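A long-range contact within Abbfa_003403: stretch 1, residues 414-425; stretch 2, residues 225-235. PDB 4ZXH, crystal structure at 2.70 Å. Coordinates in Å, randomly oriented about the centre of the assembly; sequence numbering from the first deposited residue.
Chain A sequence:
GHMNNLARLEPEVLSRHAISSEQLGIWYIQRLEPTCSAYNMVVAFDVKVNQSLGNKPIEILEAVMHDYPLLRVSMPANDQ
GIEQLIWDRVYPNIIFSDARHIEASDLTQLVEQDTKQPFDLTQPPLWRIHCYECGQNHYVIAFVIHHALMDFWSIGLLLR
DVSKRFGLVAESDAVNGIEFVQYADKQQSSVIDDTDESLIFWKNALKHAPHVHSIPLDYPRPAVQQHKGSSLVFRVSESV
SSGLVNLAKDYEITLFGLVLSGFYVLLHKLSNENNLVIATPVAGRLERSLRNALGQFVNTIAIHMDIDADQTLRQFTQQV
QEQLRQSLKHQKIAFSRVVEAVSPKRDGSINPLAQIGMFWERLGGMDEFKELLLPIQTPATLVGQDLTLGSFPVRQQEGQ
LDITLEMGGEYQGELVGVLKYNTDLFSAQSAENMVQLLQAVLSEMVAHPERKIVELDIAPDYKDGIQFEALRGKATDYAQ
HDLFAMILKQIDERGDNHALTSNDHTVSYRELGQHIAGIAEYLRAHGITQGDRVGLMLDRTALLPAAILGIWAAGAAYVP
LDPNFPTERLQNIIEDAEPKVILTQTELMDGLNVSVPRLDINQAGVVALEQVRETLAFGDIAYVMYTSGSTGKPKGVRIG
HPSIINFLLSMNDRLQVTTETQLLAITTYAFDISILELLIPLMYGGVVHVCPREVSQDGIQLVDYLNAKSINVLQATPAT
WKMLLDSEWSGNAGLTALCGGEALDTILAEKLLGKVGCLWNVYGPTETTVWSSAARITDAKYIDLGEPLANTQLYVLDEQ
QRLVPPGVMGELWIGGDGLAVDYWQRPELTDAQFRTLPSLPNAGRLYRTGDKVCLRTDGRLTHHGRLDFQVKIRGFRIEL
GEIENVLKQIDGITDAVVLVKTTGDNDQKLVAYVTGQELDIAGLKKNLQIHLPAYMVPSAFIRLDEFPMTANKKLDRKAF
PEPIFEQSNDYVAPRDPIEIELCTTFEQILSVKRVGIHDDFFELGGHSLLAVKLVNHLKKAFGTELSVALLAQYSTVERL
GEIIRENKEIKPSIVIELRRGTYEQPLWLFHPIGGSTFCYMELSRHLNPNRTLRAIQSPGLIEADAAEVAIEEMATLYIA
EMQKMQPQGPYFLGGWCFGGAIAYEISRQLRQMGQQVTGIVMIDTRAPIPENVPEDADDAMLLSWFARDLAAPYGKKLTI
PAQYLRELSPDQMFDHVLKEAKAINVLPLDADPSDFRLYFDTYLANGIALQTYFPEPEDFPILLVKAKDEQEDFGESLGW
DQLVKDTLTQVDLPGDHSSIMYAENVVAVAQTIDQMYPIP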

# COMPACT_ATOMS: atom_id res chain seq x y z
N GLU A 414 13.95 -34.23 18.48
CA GLU A 414 13.27 -32.94 18.35
C GLU A 414 13.03 -32.56 16.89
O GLU A 414 13.95 -32.58 16.07
CB GLU A 414 14.09 -31.84 19.04
CG GLU A 414 14.31 -32.04 20.53
CD GLU A 414 15.17 -30.96 21.20
OE1 GLU A 414 15.91 -30.22 20.51
OE2 GLU A 414 15.12 -30.89 22.45
N LEU A 415 11.79 -32.18 16.58
CA LEU A 415 11.48 -31.65 15.25
C LEU A 415 12.24 -30.34 15.05
O LEU A 415 12.33 -29.51 15.96
CB LEU A 415 9.98 -31.44 15.09
CG LEU A 415 9.08 -32.66 14.89
CD1 LEU A 415 7.63 -32.30 15.06
CD2 LEU A 415 9.30 -33.25 13.52
N VAL A 416 12.79 -30.15 13.86
CA VAL A 416 13.54 -28.93 13.58
C VAL A 416 12.80 -28.07 12.56
O VAL A 416 12.36 -28.55 11.51
CB VAL A 416 14.96 -29.22 13.07
CG1 VAL A 416 15.63 -27.95 12.58
CG2 VAL A 416 15.79 -29.84 14.16
N GLY A 417 12.65 -26.78 12.90
CA GLY A 417 11.89 -25.87 12.08
C GLY A 417 12.58 -24.54 11.87
O GLY A 417 13.45 -24.13 12.65
N VAL A 418 12.18 -23.86 10.80
CA VAL A 418 12.69 -22.54 10.48
C VAL A 418 11.53 -21.62 10.19
O VAL A 418 10.79 -21.87 9.26
CB VAL A 418 13.62 -22.53 9.25
CG1 VAL A 418 14.37 -21.19 9.15
CG2 VAL A 418 14.61 -23.66 9.33
N LEU A 419 11.37 -20.57 10.99
CA LEU A 419 10.40 -19.53 10.68
C LEU A 419 11.08 -18.44 9.87
O LEU A 419 11.97 -17.74 10.36
CB LEU A 419 9.76 -18.94 11.94
CG LEU A 419 8.63 -17.93 11.61
CD1 LEU A 419 7.38 -18.59 11.07
CD2 LEU A 419 8.28 -17.09 12.81
N LYS A 420 10.68 -18.30 8.61
CA LYS A 420 11.18 -17.23 7.77
C LYS A 420 10.18 -16.10 7.78
O LYS A 420 8.97 -16.35 7.67
CB LYS A 420 11.41 -17.72 6.35
CG LYS A 420 12.52 -18.76 6.30
CD LYS A 420 12.92 -18.94 4.90
CE LYS A 420 13.99 -19.96 4.77
NZ LYS A 420 14.12 -20.24 3.32
N TYR A 421 10.68 -14.88 7.92
CA TYR A 421 9.82 -13.71 8.06
C TYR A 421 10.39 -12.50 7.34
O TYR A 421 11.61 -12.29 7.31
CB TYR A 421 9.59 -13.37 9.53
CG TYR A 421 10.84 -12.97 10.28
CD1 TYR A 421 11.73 -13.93 10.77
CD2 TYR A 421 11.12 -11.64 10.53
CE1 TYR A 421 12.89 -13.55 11.47
CE2 TYR A 421 12.27 -11.26 11.24
CZ TYR A 421 13.15 -12.21 11.70
OH TYR A 421 14.28 -11.81 12.40
N ASN A 422 9.50 -11.71 6.76
CA ASN A 422 9.86 -10.50 6.03
C ASN A 422 10.24 -9.38 7.00
O ASN A 422 9.39 -8.92 7.78
CB ASN A 422 8.66 -10.12 5.15
CG ASN A 422 8.92 -8.93 4.26
OD1 ASN A 422 9.59 -7.96 4.63
ND2 ASN A 422 8.35 -8.98 3.06
N THR A 423 11.49 -8.92 6.95
CA THR A 423 11.99 -7.93 7.92
C THR A 423 11.53 -6.48 7.68
O THR A 423 11.94 -5.56 8.40
CB THR A 423 13.53 -7.91 7.98
OG1 THR A 423 14.06 -7.63 6.68
CG2 THR A 423 14.04 -9.22 8.44
N ASP A 424 10.70 -6.25 6.68
CA ASP A 424 10.09 -4.94 6.50
C ASP A 424 8.72 -4.90 7.18
O ASP A 424 8.13 -3.84 7.35
CB ASP A 424 9.96 -4.57 5.01
CG ASP A 424 11.29 -4.16 4.39
OD1 ASP A 424 12.28 -3.95 5.12
OD2 ASP A 424 11.34 -4.01 3.15
N LEU A 425 8.24 -6.06 7.59
CA LEU A 425 6.95 -6.17 8.25
C LEU A 425 7.08 -6.54 9.72
O LEU A 425 6.34 -6.02 10.57
CB LEU A 425 6.09 -7.20 7.53
CG LEU A 425 6.04 -6.98 6.02
CD1 LEU A 425 5.04 -7.94 5.39
CD2 LEU A 425 5.69 -5.54 5.69
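Stretch 2 (225-235) QQHKGSSLVFR

Stretch 2 lies alongside stretch 1 as a neighbouring antiparallel β-strand, although touching residues are at least 179 positions apart in the sequence. Its backbone is extended through Ser-230 to Arg-235, while Gln-225 to Lys-228 form a loop in which His-227 adopts positive phi and psi (54°/38°). The axes of the two strands approach to 4.6 Å, and their N-to-C directions make an angle of 156°, so the strands run antiparallel, 24° short of exact opposition. Together the stretches bury 909 Å², both sides summed.

In the register of the ladder, Val-416 faces Arg-235 (CA to CA 4.8 Å), Gly-417 faces Phe-234 (CA to CA 5.4 Å), Val-418 faces Val-233 (CA to CA 4.5 Å), Leu-419 faces Leu-232 (CA to CA 5.1 Å) and Tyr-421 faces Ser-230 (CA to CA 5.6 Å). The wider pairs are the hydrogen-bonded ones, as usual between antiparallel strands.

Three pairs of residues each close a ring of two backbone hydrogen bonds. Phe-234 N donates to Gly-417 O (2.9 Å) and Gly-417 N to Phe-234 O (3.1 Å); Leu-232 N donates to Leu-419 O (2.8 Å) and Leu-419 N to Leu-232 O (3.0 Å); Ser-230 N donates to Tyr-421 O (2.9 Å) and Tyr-421 N to Ser-230 O (3.1 Å). Past the last ring, Thr-423 N makes a weak bond to Lys-228 O (3.3 Å). CA-H...O contacts fill the intervening positions, among them Lys-420 CA to Ser-230 O (3.4 Å) and Val-233 CA to Gly-417 O (3.4 Å).

Gly-417, Leu-419, Tyr-421, Ser-230, Leu-232 and Phe-234 belong to one face of the sheet, where the aromatic contacts form. Phe-234, with chi1 in the p well, swings its ring back over Gly-417, whose CA lies 4.0 Å from the ring centroid and 23° off the normal, a CH-pi contact. Glycine leaves room for this: an ideal CB on Gly-417 would stand only 2.4 Å from Phe-234 CZ, a clash. Beyond the glycine, Phe-234 CE1 comes within 4.4 Å of Leu-419 CB. Tyr-421, also p at chi1, brings the end of its side chain nearer stretch 2, where Leu-232 N lies at the ring edge and Ser-230 OG donates a weak hydrogen bond to Tyr-421 OH (3.4 Å).

On the face carrying Val-416, Val-418, Ser-231, Val-233 and Arg-235 the contacts are between carbon atoms. Val-233 packs against two valines of stretch 1, its CG2 4.2 Å from Val-418 CG2 and its CG1 4.4 Å from Val-416 CG1. Ser-231 CB meets Val-418 CG1 at 3.8 Å. The aliphatic part of Arg-235 continues this packing, its CG 4.2 Å from Val-416 CG2. Thr-423 CG2, beyond the end of the ladder, lies 3.6 Å from Ser-230 CB.

Charged side chains meet at both ends: at one Glu-414 OE1 is 4.4 Å from Arg-235 NH1, and at the other Asp-424 OD2 is 4.2 Å from Lys-228 NZ. Both are pairs of opposite charge too far apart for salt bridges.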

# COMPACT_ATOMS: atom_id res chain seq x y z
N GLN A 225 7.10 -4.72 -2.86
CA GLN A 225 7.77 -5.82 -2.16
C GLN A 225 9.27 -5.90 -2.48
O GLN A 225 9.63 -5.99 -3.64
CB GLN A 225 7.06 -7.11 -2.58
CG GLN A 225 7.26 -8.34 -1.73
CD GLN A 225 6.44 -9.49 -2.29
OE1 GLN A 225 5.78 -9.33 -3.33
NE2 GLN A 225 6.48 -10.66 -1.63
N GLN A 226 10.13 -5.89 -1.45
CA GLN A 226 11.59 -5.88 -1.65
C GLN A 226 12.31 -7.22 -1.40
O GLN A 226 13.54 -7.33 -1.59
CB GLN A 226 12.23 -4.82 -0.74
CG GLN A 226 11.96 -3.39 -1.13
CD GLN A 226 12.46 -3.09 -2.53
OE1 GLN A 226 13.64 -3.28 -2.83
NE2 GLN A 226 11.55 -2.63 -3.39
N HIS A 227 11.55 -8.23 -0.96
CA HIS A 227 12.06 -9.57 -0.73
C HIS A 227 13.26 -9.59 0.21
O HIS A 227 14.20 -10.36 0.01
CB HIS A 227 12.43 -10.25 -2.06
CG HIS A 227 11.27 -10.39 -3.00
ND1 HIS A 227 10.31 -11.37 -2.86
CD2 HIS A 227 10.90 -9.65 -4.07
CE1 HIS A 227 9.40 -11.23 -3.81
NE2 HIS A 227 9.74 -10.20 -4.57
N LYS A 228 13.23 -8.74 1.22
CA LYS A 228 14.19 -8.84 2.32
C LYS A 228 13.59 -9.74 3.40
O LYS A 228 12.47 -9.52 3.86
CB LYS A 228 14.53 -7.47 2.92
CG LYS A 228 15.12 -6.44 1.98
CD LYS A 228 15.74 -5.30 2.80
CE LYS A 228 16.22 -4.14 1.94
NZ LYS A 228 15.07 -3.36 1.38
N GLY A 229 14.32 -10.76 3.83
CA GLY A 229 13.82 -11.59 4.91
C GLY A 229 14.88 -11.98 5.91
O GLY A 229 16.05 -11.61 5.77
N SER A 230 14.47 -12.75 6.91
CA SER A 230 15.39 -13.32 7.87
C SER A 230 14.84 -14.67 8.31
O SER A 230 13.74 -15.04 7.91
CB SER A 230 15.60 -12.39 9.06
OG SER A 230 16.44 -12.99 10.02
N SER A 231 15.60 -15.39 9.13
CA SER A 231 15.25 -16.78 9.48
C SER A 231 15.45 -17.01 10.95
O SER A 231 16.45 -16.57 11.51
CB SER A 231 16.11 -17.79 8.71
OG SER A 231 16.05 -17.59 7.31
N LEU A 232 14.53 -17.73 11.58
CA LEU A 232 14.67 -18.09 13.00
C LEU A 232 14.57 -19.61 13.20
O LEU A 232 13.49 -20.18 13.07
CB LEU A 232 13.61 -17.36 13.83
CG LEU A 232 13.49 -17.78 15.29
CD1 LEU A 232 14.81 -17.71 16.00
CD2 LEU A 232 12.47 -16.90 16.00
N VAL A 233 15.68 -20.27 13.50
CA VAL A 233 15.65 -21.72 13.71
C VAL A 233 15.19 -22.07 15.13
O VAL A 233 15.69 -21.54 16.12
CB VAL A 233 17.03 -22.34 13.42
CG1 VAL A 233 16.98 -23.86 13.60
CG2 VAL A 233 17.46 -21.99 12.00
N PHE A 234 14.21 -22.96 15.23
CA PHE A 234 13.72 -23.40 16.53
C PHE A 234 13.66 -24.93 16.58
O PHE A 234 13.81 -25.58 15.56
CB PHE A 234 12.35 -22.80 16.83
CG PHE A 234 11.28 -23.22 15.84
CD1 PHE A 234 11.16 -22.57 14.62
CD2 PHE A 234 10.41 -24.25 16.13
CE1 PHE A 234 10.19 -22.96 13.70
CE2 PHE A 234 9.43 -24.65 15.22
CZ PHE A 234 9.32 -24.00 14.01
N ARG A 235 13.46 -25.49 17.77
CA ARG A 235 13.24 -26.94 17.90
C ARG A 235 12.06 -27.26 18.81
O ARG A 235 11.87 -26.63 19.86
CB ARG A 235 14.49 -27.64 18.43
CG ARG A 235 15.71 -27.41 17.59
CD ARG A 235 16.93 -28.02 18.18
NE ARG A 235 18.10 -27.24 17.80
CZ ARG A 235 19.35 -27.65 17.95
NH1 ARG A 235 19.61 -28.85 18.46
NH2 ARG A 235 20.34 -26.86 17.56